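Local coordinates for protein autolysin E (Staphylococcus aureus, PDB 4PI8) that probably cleaves the glycan strands of bacterial peptidoglycan as a lysozyme-clan endo-beta-N-acetylglucosaminidase, binding the NAG-NAM disaccharide in its groove, at residues A[112-115]-A[116-119]; A[175-178]-A[179-183]; A[35-38]-A[39-42]; A[64-67]-A[68-71]; A[221-224]-A[225-228]. The protein carries 1 engineered substitution. All blocks are in the same frame, centred on the assembly; numbering follows the deposited sequence.

Interaction 1 (A[112-115]-A[116-119]); sequences GKSE and LAKG
Ser114 OG accepts from the backbone N of Ala117 at 3.0 Å, and Lys118 N donates to Glu115 O over the same distance, 3.0 Å; these two bonds open the 3-10 turn 116-118. The second donor stands well above the carbonyl plane of Glu115, 54° out of it, as suits a tight turn. The hydroxyl of Ser114 reaches the turn because chi1 of 77° sets OG between its own N and carbonyl carbon, over the start of the 3-10 segment. Ser114 O receives a second, weak bond from Ala117 N. One water bridges three groups, donating to Gly112 O and Ser114 O and accepting from Lys118 NZ at 2.7 Å. A second water joins Glu115 O, at 2.6 Å, to Gly119 O, so Glu115 O is gripped by both an amide and a water.

Packing is light. Ala117 CB lies 3.4 Å from Ser114 OG and also faces Ile79 and Thr109, while Leu116 leans on Phe136. The Lys118 chain runs back over the loop, its CB 3.5 Å from Glu115 O, and bends at chi4 (-58°) to bring NZ to the water. The Glu115 carboxylate crosses the Lys118 chain obliquely, OE1 nearest to CD, but Glu115 OE2 and Lys118 NZ stay 5.5 Å apart.

Behind the turn, Thr109 takes a bond from Gly112 N and a weak one from Ser114 OG. In the loop between helix 98-108 and strand 120-122, the ammonium is thus tied through water to two backbone carbonyls, whose partial charges would favour its positive charge.

Interaction 2 (A[175-178]-A[179-183]); sequences NQLN and LYQMR
Leu179 sets its CB 3.7 Å from the carbonyl carbon of Asn178, the N-cap of the helix, and carries the rest of its side chain away from the loop onto Trp200 and Tyr100. Tyr180 touches the cap through CB, 3.5 Å from Asn178 OD1, while its hydroxyl leads away from the loop to Met45 O and Tyr227 OH.

Gln181 does most of the work. Its backbone N gives a 2.8 Å bond to Asn178 OD1, nearly along the C=O axis; chi1 of 68° swings the Asn178 amide over the first turn. In return, the Gln181 side chain lies back across the loop, extended beyond CG, and OE1 takes the N-H of Leu177 at 2.9 Å and, weakly, that of Asn178. The Leu177 donor stands 37° out of the Gln181 amide plane. The Asn178 and Gln181 side chains cross at about a right angle and complete a capping box. Gln181 O is held by Gln176 NE2 at 3.0 Å, an almost straight bond (176°) lying in the Gln176 amide plane. A water links Gln181 NE2 with Asn175 OD1, and Asn175 ND2 bonds to Asp6.

Met182 N closes the first helical turn on Asn178 O at 2.9 Å; its CG sits 3.3 Å from that oxygen, and its side chain packs on Ile167, Tyr171 and Trp200.

Asn175 ends helix 156-172 in a Schellman motif and helix 179-184 begins four residues later. Gln176 OE1 pairs with His192 ND1, a residue of the glycan pocket, and with Asn174 ND2, so the buried polar amides join the helix start to the sugar-binding wall.

Interaction 3 (A[35-38]-A[39-42]); sequences EANN and NEIA
Glu40 OE1 is gripped twice: by the backbone N of Asn37 at 2.8 Å, and by a water at 2.6 Å that also donates to Glu35 O. The amide comes in almost straight, on the anti side of the carboxylate and 22° out of its plane. The reverse bond runs from Glu40 N to Asn37 OD1, also 2.8 Å, with the donor close to the line of the side-chain C=O. Together they form a capping box, with Asn37 as N-cap of helix 38-45.

Asn37 reaches its place by a chi1 of 67°, which folds CG back over the first helical turn. Its amide then lies over the carboxylate of Glu40, planes 17° apart and stacked, with Asn37 CG 3.4 Å from Glu40 OE1. The two bonds, with the stacked planes, would restrict rotation of both groups, and the positive end of the helix dipole would probably favour the negative charge of Glu40.

Ile41 N and Ala42 N continue the helix on Asn37 O and Asn38 O. On the buried side, Ile41 CG1 meets Ala36 CB at 4.1 Å and lies 3.3 Å from Asn37 O.

The cap joins the end of strand 32-35 to helix 38-45. Ile41 and Ala42 pack on helix 11-18 through Gln18 and Val15, Glu40 leans on Lys27 of strand 26-29, and Ala36 shares backbone bonding with Gln25.

Interaction 4 (A[64-67]-A[68-71]); sequences PMSE and SEVN
Among the hydrogen bonds, Ser66 N gives a 3.0 Å bond to Glu69 OE1, straight at 168° and using the anti lone pair of the carboxylate. Glu69 gets there with its chain extended beyond CG, chi1 -70° turning it back along the loop towards the N-cap residue. The hydroxyl of Ser66, placed by a chi1 of 66° over the helix start, pairs with Ser68 OG at 3.0 Å, though Ser68 has two conformers and this bond is doubtful. Backbone bonds Val70 N to Ser66 O and Asn71 N to Glu67 O, both 2.9 Å, carry the helix onward.

Water adds a second layer: one molecule lies within bonding distance of both Glu69 OE2 (2.9 Å) and Pro64 O, though it has more acceptors in reach than protons.

Apolar contacts lie beneath. Met65, bent at chi2 and chi3, curls so that CE sits 3.8 Å from Glu69 CB, while Met65 CB meets Val70 CG2, also at 3.8 Å. Met65 goes on to Val98, Ile99 and Phe215, and Val70 to Leu88 and Val102, so the pair sits against three helices. Alongside, Glu67 CG runs beside Asn71 ND2; the amide oxygen of Asn71 accepts from Gly84 N, at the start of helix 84-94.

A serine N-cap whose backbone N-H is taken by the glutamate three residues on is the return half of the capping-box pattern, here starting helix 67-74.

Interaction 5 (A[221-224]-A[225-228]); sequences DIRQ and TYYK
The Arg223 chain stays extended from its backbone to NE, with CG anti to N (chi1 174°), and so runs forward beside the chain to meet Thr225 O two residues on. Tyr226, with chi1 -58°, folds its ring back towards the Arg223 side chain. The contact is a local bend in the C-terminal tail that follows helix 200-215.

Both NE and NH2 of Arg223 donate to one atom, Thr225 O, at 2.8 and 2.9 Å: a side-on grip, with the oxygen exactly in the guanidinium plane. Such a double hold fixes the rotation of the guanidinium, and NH2 has a second partner in the salt bridge with Asp6. The guanidinium and the Tyr226 ring are only 11° from parallel, and Arg223 CD lies 3.7 Å from Tyr226 CE1.

Tyr226 OH also gives a weak bond to Arg223 O, and its stronger polar partner is Asn178 ND2, which ties the tail to the start of helix 179-184. Gln224 O is taken by His49. On the Arg223 side chain, CB is the atom that comes nearest to the phenol oxygen: Tyr226 OH lies 3.3 Å from Arg223 CB.

Along the chain the order is interaction 3, 4, 1, 2 and 5, each closing before the next opens. Three begin helices: interaction 3 helix 38-45, interaction 4 helix 67-74 and interaction 2 helix 179-184. Only interactions 2 and 5 touch, with centres about 11 Å apart: Tyr180 OH meets Tyr227 OH at 2.7 Å, and Gln181 CG packs on Tyr226 CE1, so the C-terminal tail is pinned to a helix of the family domain. Interactions 3 and 4 lie on opposite sides of the chain's centre, about 38 Å between centres. The side chains of Gln176, Ile41 and Leu116 lie about 8, 10 and 11 Å from the bound sugars; interaction 2 is the most central.

Interaction 1 (A[112-115]-A[116-119])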
loop_
_atom_site.group_PDB
_atom_site.type_symbol
_atom_site.label_atom_id
_atom_site.label_comp_id
_atom_site.label_asym_id
_atom_site.label_seq_id
_atom_site.Cartn_x
_atom_site.Cartn_y
_atom_site.Cartn_z
ATOM N N GLY A 112 -7.984 7.580 -8.186
ATOM C CA GLY A 112 -7.828 7.337 -9.627
ATOM C C GLY A 112 -7.754 8.555 -10.493
ATOM O O GLY A 112 -7.635 8.451 -11.719
ATOM N N LYS A 113 -7.674 9.732 -9.869
ATOM C CA LYS A 113 -7.888 10.986 -10.594
ATOM C C LYS A 113 -6.686 11.854 -10.634
ATOM O O LYS A 113 -6.761 12.931 -11.304
ATOM C CB LYS A 113 -9.062 11.704 -10.048
ATOM C CG LYS A 113 -10.381 11.057 -10.345
ATOM C CD LYS A 113 -11.486 11.830 -9.720
ATOM C CE LYS A 113 -12.767 11.063 -9.643
ATOM N NZ LYS A 113 -13.231 11.115 -8.220
ATOM N N SER A 114 -5.574 11.486 -10.036
ATOM C CA SER A 114 -4.393 12.357 -10.056
ATOM C C SER A 114 -3.753 12.428 -11.429
ATOM O O SER A 114 -3.918 11.535 -12.276
ATOM C CB SER A 114 -3.401 11.881 -9.055
ATOM O OG SER A 114 -2.676 10.754 -9.491
ATOM N N GLU A 115 -3.019 13.508 -11.710
ATOM C CA GLU A 115 -2.354 13.554 -12.995
ATOM C C GLU A 115 -1.282 12.479 -13.155
ATOM O O GLU A 115 -1.196 11.869 -14.209
ATOM C CB GLU A 115 -1.788 14.964 -13.288
ATOM C CG GLU A 115 -1.690 15.248 -14.810
ATOM C CD GLU A 115 -3.023 15.075 -15.598
ATOM O OE1 GLU A 115 -2.947 14.874 -16.840
ATOM O OE2 GLU A 115 -4.151 15.137 -15.013
ATOM N N LEU A 116 -0.541 12.156 -12.101
ATOM C CA LEU A 116 0.435 11.096 -12.131
ATOM C C LEU A 116 -0.184 9.713 -12.409
ATOM O O LEU A 116 0.479 8.866 -12.971
ATOM C CB LEU A 116 1.198 11.032 -10.801
ATOM C CG LEU A 116 2.499 10.274 -10.848
ATOM C CD1 LEU A 116 3.494 10.945 -11.796
ATOM C CD2 LEU A 116 3.056 10.201 -9.426
ATOM N N ALA A 117 -1.407 9.515 -11.950
ATOM C CA ALA A 117 -2.090 8.216 -12.189
ATOM C C ALA A 117 -2.202 7.963 -13.714
ATOM O O ALA A 117 -2.224 6.855 -14.127
ATOM C CB ALA A 117 -3.466 8.202 -11.538
ATOM N N LYS A 118 -2.191 9.026 -14.561
ATOM C CA LYS A 118 -2.190 8.866 -16.014
ATOM C C LYS A 118 -0.854 8.567 -16.662
ATOM O O LYS A 118 -0.769 8.445 -17.884
ATOM C CB LYS A 118 -2.897 10.078 -16.672
ATOM C CG LYS A 118 -4.278 10.323 -16.108
ATOM C CD LYS A 118 -5.149 11.306 -16.886
ATOM C CE LYS A 118 -6.396 11.738 -16.099
ATOM N NZ LYS A 118 -7.388 10.722 -15.612
ATOM N N GLY A 119 0.201 8.379 -15.852
ATOM C CA GLY A 119 1.378 7.759 -16.347
ATOM C C GLY A 119 2.438 8.751 -16.787
ATOM O O GLY A 119 2.201 9.962 -16.730
HETATM O O HOH W 1 -6.070 9.891 -13.363
HETATM O O HOH W 2 0.369 11.996 -16.310
#

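Interaction 2 (A[175-178]-A[179-183])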
loop_
_atom_site.group_PDB
_atom_site.type_symbol
_atom_site.label_atom_id
_atom_site.label_comp_id
_atom_site.label_asym_id
_atom_site.label_seq_id
_atom_site.Cartn_x
_atom_site.Cartn_y
_atom_site.Cartn_z
ATOM N N ASN A 175 6.837 -11.849 5.200
ATOM C CA ASN A 175 6.157 -11.833 6.457
ATOM C C ASN A 175 5.662 -10.463 6.928
ATOM O O ASN A 175 5.385 -10.239 8.113
ATOM C CB ASN A 175 7.041 -12.496 7.547
ATOM C CG ASN A 175 6.248 -12.939 8.754
ATOM O OD1 ASN A 175 5.102 -13.434 8.634
ATOM N ND2 ASN A 175 6.850 -12.800 9.965
ATOM N N GLN A 176 5.390 -9.590 5.955
ATOM C CA GLN A 176 4.703 -8.302 6.230
ATOM C C GLN A 176 3.298 -8.507 5.626
ATOM O O GLN A 176 3.090 -8.267 4.452
ATOM C CB GLN A 176 5.488 -7.165 5.597
ATOM C CG GLN A 176 6.830 -6.923 6.254
ATOM C CD GLN A 176 7.690 -5.916 5.508
ATOM O OE1 GLN A 176 8.441 -6.274 4.603
ATOM N NE2 GLN A 176 7.564 -4.673 5.826
ATOM N N LEU A 177 2.400 -8.988 6.472
ATOM C CA LEU A 177 1.118 -9.547 6.089
ATOM C C LEU A 177 -0.050 -8.628 6.348
ATOM O O LEU A 177 -1.186 -8.987 5.988
ATOM C CB LEU A 177 0.867 -10.859 6.868
ATOM C CG LEU A 177 2.004 -11.872 6.892
ATOM C CD1 LEU A 177 1.450 -13.116 7.651
ATOM C CD2 LEU A 177 2.389 -12.204 5.483
ATOM N N ASN A 178 0.176 -7.540 7.031
ATOM C CA ASN A 178 -0.861 -6.546 7.307
ATOM C C ASN A 178 -0.312 -5.170 7.135
ATOM O O ASN A 178 0.917 -4.968 6.943
ATOM C CB ASN A 178 -1.528 -6.825 8.639
ATOM C CG ASN A 178 -0.632 -6.609 9.822
ATOM O OD1 ASN A 178 0.222 -5.728 9.857
ATOM N ND2 ASN A 178 -0.898 -7.426 10.869
ATOM N N LEU A 179 -1.195 -4.158 7.125
ATOM C CA LEU A 179 -0.728 -2.828 6.856
ATOM C C LEU A 179 0.317 -2.308 7.834
ATOM O O LEU A 179 1.268 -1.630 7.506
ATOM C CB LEU A 179 -1.902 -1.818 6.761
ATOM C CG LEU A 179 -2.872 -2.045 5.581
ATOM C CD1 LEU A 179 -4.129 -1.248 5.834
ATOM C CD2 LEU A 179 -2.286 -1.735 4.238
ATOM N N TYR A 180 0.044 -2.590 9.113
ATOM C CA TYR A 180 0.994 -2.196 10.174
ATOM C C TYR A 180 2.411 -2.732 9.896
ATOM O O TYR A 180 3.373 -2.011 10.017
ATOM C CB TYR A 180 0.512 -2.679 11.552
ATOM C CG TYR A 180 1.367 -2.108 12.660
ATOM C CD1 TYR A 180 1.154 -0.844 13.156
ATOM C CD2 TYR A 180 2.423 -2.814 13.188
ATOM C CE1 TYR A 180 1.973 -0.289 14.119
ATOM C CE2 TYR A 180 3.253 -2.239 14.149
ATOM C CZ TYR A 180 3.012 -1.004 14.613
ATOM O OH TYR A 180 3.880 -0.427 15.566
ATOM N N GLN A 181 2.469 -4.011 9.556
ATOM C CA GLN A 181 3.768 -4.629 9.265
ATOM C C GLN A 181 4.397 -4.071 8.016
ATOM O O GLN A 181 5.622 -3.908 7.936
ATOM C CB GLN A 181 3.707 -6.135 9.171
ATOM C CG GLN A 181 3.306 -6.827 10.466
ATOM C CD GLN A 181 3.019 -8.278 10.244
ATOM O OE1 GLN A 181 2.324 -8.674 9.307
ATOM N NE2 GLN A 181 3.594 -9.137 11.102
ATOM N N MET A 182 3.592 -3.801 6.985
ATOM C CA MET A 182 4.117 -3.202 5.749
ATOM C C MET A 182 4.711 -1.836 6.055
ATOM O O MET A 182 5.726 -1.442 5.430
ATOM C CB MET A 182 3.002 -3.090 4.702
ATOM C CG MET A 182 2.575 -4.430 4.145
ATOM S SD MET A 182 1.182 -4.327 3.001
ATOM C CE MET A 182 1.999 -3.628 1.563
ATOM N N ARG A 183 4.077 -1.074 6.950
ATOM C CA ARG A 183 4.499 0.271 7.231
ATOM C C ARG A 183 5.675 0.371 8.227
ATOM O O ARG A 183 6.519 1.248 8.091
ATOM C CB ARG A 183 3.319 1.109 7.731
ATOM C CG ARG A 183 3.654 2.526 8.112
ATOM C CD ARG A 183 4.264 3.351 6.974
ATOM N NE ARG A 183 4.630 4.708 7.395
ATOM C CZ ARG A 183 5.762 5.030 8.005
ATOM N NH1 ARG A 183 6.624 4.093 8.376
ATOM N NH2 ARG A 183 6.006 6.307 8.283
HETATM O O HOH W 3 3.819 -11.997 10.324
#

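Interaction 3 (A[35-38]-A[39-42])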
loop_
_atom_site.group_PDB
_atom_site.type_symbol
_atom_site.label_atom_id
_atom_site.label_comp_id
_atom_site.label_asym_id
_atom_site.label_seq_id
_atom_site.Cartn_x
_atom_site.Cartn_y
_atom_site.Cartn_z
ATOM N N GLU A 35 8.275 16.753 7.154
ATOM C CA GLU A 35 8.877 15.740 8.022
ATOM C C GLU A 35 8.147 15.677 9.333
ATOM O O GLU A 35 7.763 16.699 9.935
ATOM C CB GLU A 35 10.387 16.001 8.234
ATOM C CG GLU A 35 11.158 14.835 8.845
ATOM C CD GLU A 35 11.386 13.594 7.920
ATOM O OE1 GLU A 35 11.181 13.662 6.701
ATOM O OE2 GLU A 35 11.834 12.537 8.447
ATOM N N ALA A 36 7.868 14.461 9.807
ATOM C CA ALA A 36 7.244 14.241 11.081
ATOM C C ALA A 36 8.315 14.357 12.169
ATOM O O ALA A 36 9.456 13.928 11.965
ATOM C CB ALA A 36 6.629 12.858 11.121
ATOM N N ASN A 37 7.923 14.852 13.329
ATOM C CA ASN A 37 8.882 14.891 14.406
ATOM C C ASN A 37 8.917 13.599 15.181
ATOM O O ASN A 37 8.103 12.696 14.977
ATOM C CB ASN A 37 8.642 16.123 15.286
ATOM C CG ASN A 37 7.368 16.068 16.030
ATOM O OD1 ASN A 37 6.969 15.042 16.576
ATOM N ND2 ASN A 37 6.694 17.242 16.113
ATOM N N ASN A 38 9.879 13.484 16.081
ATOM C CA ASN A 38 10.011 12.285 16.879
ATOM C C ASN A 38 8.771 11.860 17.639
ATOM O O ASN A 38 8.456 10.690 17.678
ATOM C CB ASN A 38 11.220 12.402 17.842
ATOM C CG ASN A 38 12.549 12.131 17.150
ATOM O OD1 ASN A 38 13.606 12.205 17.812
ATOM N ND2 ASN A 38 12.541 11.844 15.858
ATOM N N ASN A 39 8.078 12.803 18.292
ATOM C CA ASN A 39 6.859 12.464 19.020
ATOM C C ASN A 39 5.755 11.933 18.094
ATOM O O ASN A 39 5.021 11.015 18.480
ATOM C CB ASN A 39 6.344 13.704 19.794
ATOM C CG ASN A 39 7.106 13.944 21.074
ATOM O OD1 ASN A 39 7.803 13.064 21.569
ATOM N ND2 ASN A 39 6.972 15.146 21.626
ATOM N N GLU A 40 5.646 12.558 16.954
ATOM C CA GLU A 40 4.646 12.174 15.930
ATOM C C GLU A 40 4.906 10.773 15.431
ATOM O O GLU A 40 3.992 9.977 15.307
ATOM C CB GLU A 40 4.631 13.173 14.786
ATOM C CG GLU A 40 3.983 14.501 15.224
ATOM C CD GLU A 40 4.214 15.610 14.249
ATOM O OE1 GLU A 40 5.185 15.617 13.466
ATOM O OE2 GLU A 40 3.371 16.549 14.285
ATOM N N ILE A 41 6.180 10.477 15.194
ATOM C CA ILE A 41 6.560 9.111 14.743
ATOM C C ILE A 41 6.180 8.116 15.804
ATOM O O ILE A 41 5.523 7.083 15.544
ATOM C CB ILE A 41 8.047 9.028 14.476
ATOM C CG1 ILE A 41 8.435 9.834 13.281
ATOM C CG2 ILE A 41 8.457 7.557 14.295
ATOM C CD1 ILE A 41 9.931 10.150 13.197
ATOM N N ALA A 42 6.576 8.361 17.062
ATOM C CA ALA A 42 6.255 7.464 18.130
ATOM C C ALA A 42 4.753 7.231 18.314
ATOM O O ALA A 42 4.316 6.123 18.570
ATOM C CB ALA A 42 6.894 7.930 19.454
HETATM O O HOH W 4 5.681 17.602 11.926
#

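Interaction 4 (A[64-67]-A[68-71])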
loop_
_atom_site.group_PDB
_atom_site.type_symbol
_atom_site.label_atom_id
_atom_site.label_comp_id
_atom_site.label_asym_id
_atom_site.label_seq_id
_atom_site.Cartn_x
_atom_site.Cartn_y
_atom_site.Cartn_z
ATOM N N PRO A 64 -14.641 -12.447 -0.847
ATOM C CA PRO A 64 -15.660 -12.804 -1.807
ATOM C C PRO A 64 -16.324 -11.588 -2.391
ATOM O O PRO A 64 -17.379 -11.150 -1.952
ATOM C CB PRO A 64 -16.627 -13.666 -0.963
ATOM C CG PRO A 64 -16.587 -13.075 0.380
ATOM C CD PRO A 64 -15.100 -12.703 0.545
ATOM N N MET A 65 -15.682 -11.043 -3.404
ATOM C CA MET A 65 -16.158 -9.875 -4.152
ATOM C C MET A 65 -16.225 -10.228 -5.602
ATOM O O MET A 65 -15.221 -10.566 -6.204
ATOM C CB MET A 65 -15.218 -8.649 -3.950
ATOM C CG MET A 65 -15.296 -8.069 -2.556
ATOM S SD MET A 65 -16.740 -7.020 -2.237
ATOM C CE MET A 65 -16.209 -5.578 -3.152
ATOM N N SER A 66 -17.393 -10.121 -6.198
ATOM C CA SER A 66 -17.537 -10.333 -7.618
ATOM C C SER A 66 -17.029 -9.155 -8.450
ATOM O O SER A 66 -16.820 -8.041 -7.906
ATOM C CB SER A 66 -19.007 -10.514 -7.982
ATOM O OG SER A 66 -19.707 -9.300 -7.748
ATOM N N GLU A 67 -16.853 -9.340 -9.763
ATOM C CA GLU A 67 -16.444 -8.239 -10.649
ATOM C C GLU A 67 -17.408 -7.072 -10.523
ATOM O O GLU A 67 -17.004 -5.913 -10.514
ATOM C CB GLU A 67 -16.253 -8.740 -12.110
ATOM C CG GLU A 67 -15.945 -7.638 -13.157
ATOM C CD GLU A 67 -15.628 -8.191 -14.536
ATOM O OE1 GLU A 67 -16.077 -7.569 -15.520
ATOM O OE2 GLU A 67 -14.928 -9.229 -14.650
ATOM N N SER A 68 -18.688 -7.369 -10.445
ATOM C CA SER A 68 -19.686 -6.300 -10.348
ATOM C C SER A 68 -19.526 -5.514 -9.044
ATOM O O SER A 68 -19.563 -4.272 -9.067
ATOM C CB SER A 68 -21.109 -6.781 -10.530
ATOM O OG SER A 68 -21.455 -7.634 -9.501
ATOM N N GLU A 69 -19.261 -6.193 -7.934
ATOM C CA GLU A 69 -19.041 -5.522 -6.663
ATOM C C GLU A 69 -17.768 -4.688 -6.685
ATOM O O GLU A 69 -17.754 -3.523 -6.187
ATOM C CB GLU A 69 -18.987 -6.491 -5.540
ATOM C CG GLU A 69 -20.351 -7.117 -5.257
ATOM C CD GLU A 69 -20.233 -8.202 -4.225
ATOM O OE1 GLU A 69 -19.524 -9.188 -4.358
ATOM O OE2 GLU A 69 -20.948 -8.086 -3.194
ATOM N N VAL A 70 -16.679 -5.205 -7.241
ATOM C CA VAL A 70 -15.435 -4.427 -7.311
ATOM C C VAL A 70 -15.646 -3.206 -8.216
ATOM O O VAL A 70 -15.192 -2.101 -7.879
ATOM C CB VAL A 70 -14.272 -5.300 -7.785
ATOM C CG1 VAL A 70 -13.017 -4.473 -7.877
ATOM C CG2 VAL A 70 -14.071 -6.441 -6.808
ATOM N N ASN A 71 -16.347 -3.384 -9.326
ATOM C CA ASN A 71 -16.642 -2.224 -10.196
ATOM C C ASN A 71 -17.510 -1.207 -9.510
ATOM O O ASN A 71 -17.321 0.004 -9.754
ATOM C CB ASN A 71 -17.183 -2.647 -11.526
ATOM C CG ASN A 71 -16.071 -3.075 -12.472
ATOM O OD1 ASN A 71 -14.975 -2.507 -12.454
ATOM N ND2 ASN A 71 -16.323 -4.029 -13.319
HETATM O O HOH W 5 -19.685 -12.039 -4.091
HETATM O O HOH W 6 -19.809 -10.054 -1.400
#

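Interaction 5 (A[221-224]-A[225-228])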
loop_
_atom_site.group_PDB
_atom_site.type_symbol
_atom_site.label_atom_id
_atom_site.label_comp_id
_atom_site.label_asym_id
_atom_site.label_seq_id
_atom_site.Cartn_x
_atom_site.Cartn_y
_atom_site.Cartn_z
ATOM N N ASP A 221 -7.961 -12.738 10.078
ATOM C CA ASP A 221 -7.279 -12.773 11.337
ATOM C C ASP A 221 -6.651 -11.446 11.693
ATOM O O ASP A 221 -6.006 -10.784 10.846
ATOM C CB ASP A 221 -6.176 -13.864 11.308
ATOM C CG ASP A 221 -6.755 -15.287 11.152
ATOM O OD1 ASP A 221 -7.787 -15.592 11.818
ATOM O OD2 ASP A 221 -6.193 -16.082 10.354
ATOM N N ILE A 222 -6.801 -11.043 12.929
ATOM C CA ILE A 222 -6.235 -9.849 13.460
ATOM C C ILE A 222 -5.082 -10.222 14.379
ATOM O O ILE A 222 -5.202 -11.080 15.272
ATOM C CB ILE A 222 -7.232 -9.076 14.341
ATOM C CG1 ILE A 222 -8.557 -8.802 13.580
ATOM C CG2 ILE A 222 -6.580 -7.838 14.929
ATOM C CD1 ILE A 222 -8.418 -8.047 12.280
ATOM N N ARG A 223 -3.945 -9.616 14.140
ATOM C CA ARG A 223 -2.752 -9.898 14.957
ATOM C C ARG A 223 -2.552 -8.793 15.935
ATOM O O ARG A 223 -2.466 -7.613 15.595
ATOM C CB ARG A 223 -1.535 -10.044 14.089
ATOM C CG ARG A 223 -0.283 -10.184 14.942
ATOM C CD ARG A 223 0.913 -10.572 14.101
ATOM N NE ARG A 223 2.096 -10.514 14.929
ATOM C CZ ARG A 223 3.280 -11.039 14.628
ATOM N NH1 ARG A 223 3.490 -11.713 13.503
ATOM N NH2 ARG A 223 4.243 -10.895 15.517
ATOM N N GLN A 224 -2.411 -9.166 17.210
ATOM C CA GLN A 224 -2.261 -8.219 18.294
ATOM C C GLN A 224 -0.849 -7.758 18.666
ATOM O O GLN A 224 -0.664 -6.618 19.065
ATOM C CB GLN A 224 -2.838 -8.865 19.597
ATOM C CG GLN A 224 -4.243 -9.427 19.490
ATOM C CD GLN A 224 -5.288 -8.355 19.242
ATOM O OE1 GLN A 224 -5.283 -7.286 19.871
ATOM N NE2 GLN A 224 -6.202 -8.639 18.325
ATOM N N THR A 225 0.093 -8.671 18.607
ATOM C CA THR A 225 1.365 -8.512 19.283
ATOM C C THR A 225 2.509 -8.472 18.275
ATOM O O THR A 225 2.673 -9.378 17.476
ATOM C CB THR A 225 1.549 -9.654 20.298
ATOM O OG1 THR A 225 0.502 -9.564 21.303
ATOM C CG2 THR A 225 2.877 -9.571 20.995
ATOM N N TYR A 226 3.302 -7.439 18.423
ATOM C CA TYR A 226 4.458 -7.172 17.530
ATOM C C TYR A 226 5.759 -6.951 18.227
ATOM O O TYR A 226 6.802 -7.063 17.576
ATOM C CB TYR A 226 4.133 -5.953 16.660
ATOM C CG TYR A 226 2.885 -6.160 15.854
ATOM C CD1 TYR A 226 2.913 -6.758 14.613
ATOM C CD2 TYR A 226 1.665 -5.810 16.386
ATOM C CE1 TYR A 226 1.755 -6.970 13.899
ATOM C CE2 TYR A 226 0.502 -6.015 15.678
ATOM C CZ TYR A 226 0.560 -6.605 14.447
ATOM O OH TYR A 226 -0.615 -6.850 13.749
ATOM N N TYR A 227 5.739 -6.569 19.515
ATOM C CA TYR A 227 6.905 -6.124 20.250
ATOM C C TYR A 227 7.045 -6.921 21.530
ATOM O O TYR A 227 6.077 -7.466 22.028
ATOM C CB TYR A 227 6.797 -4.624 20.555
ATOM C CG TYR A 227 6.687 -3.753 19.327
ATOM C CD1 TYR A 227 7.790 -3.549 18.496
ATOM C CD2 TYR A 227 5.484 -3.183 18.986
ATOM C CE1 TYR A 227 7.709 -2.776 17.352
ATOM C CE2 TYR A 227 5.400 -2.345 17.858
ATOM C CZ TYR A 227 6.477 -2.180 17.035
ATOM O OH TYR A 227 6.423 -1.392 15.880
ATOM N N LYS A 228 8.276 -6.980 22.029
ATOM C CA LYS A 228 8.543 -7.751 23.256
ATOM C C LYS A 228 7.825 -7.096 24.420
ATOM O O LYS A 228 7.706 -5.892 24.464
ATOM C CB LYS A 228 10.065 -7.817 23.505
ATOM C CG LYS A 228 10.745 -8.683 22.493
ATOM C CD LYS A 228 12.237 -8.892 22.733
ATOM C CE LYS A 228 12.742 -10.111 21.994
ATOM N NZ LYS A 228 14.092 -10.455 22.539
ATOM O OXT LYS A 228 7.348 -7.838 25.308
#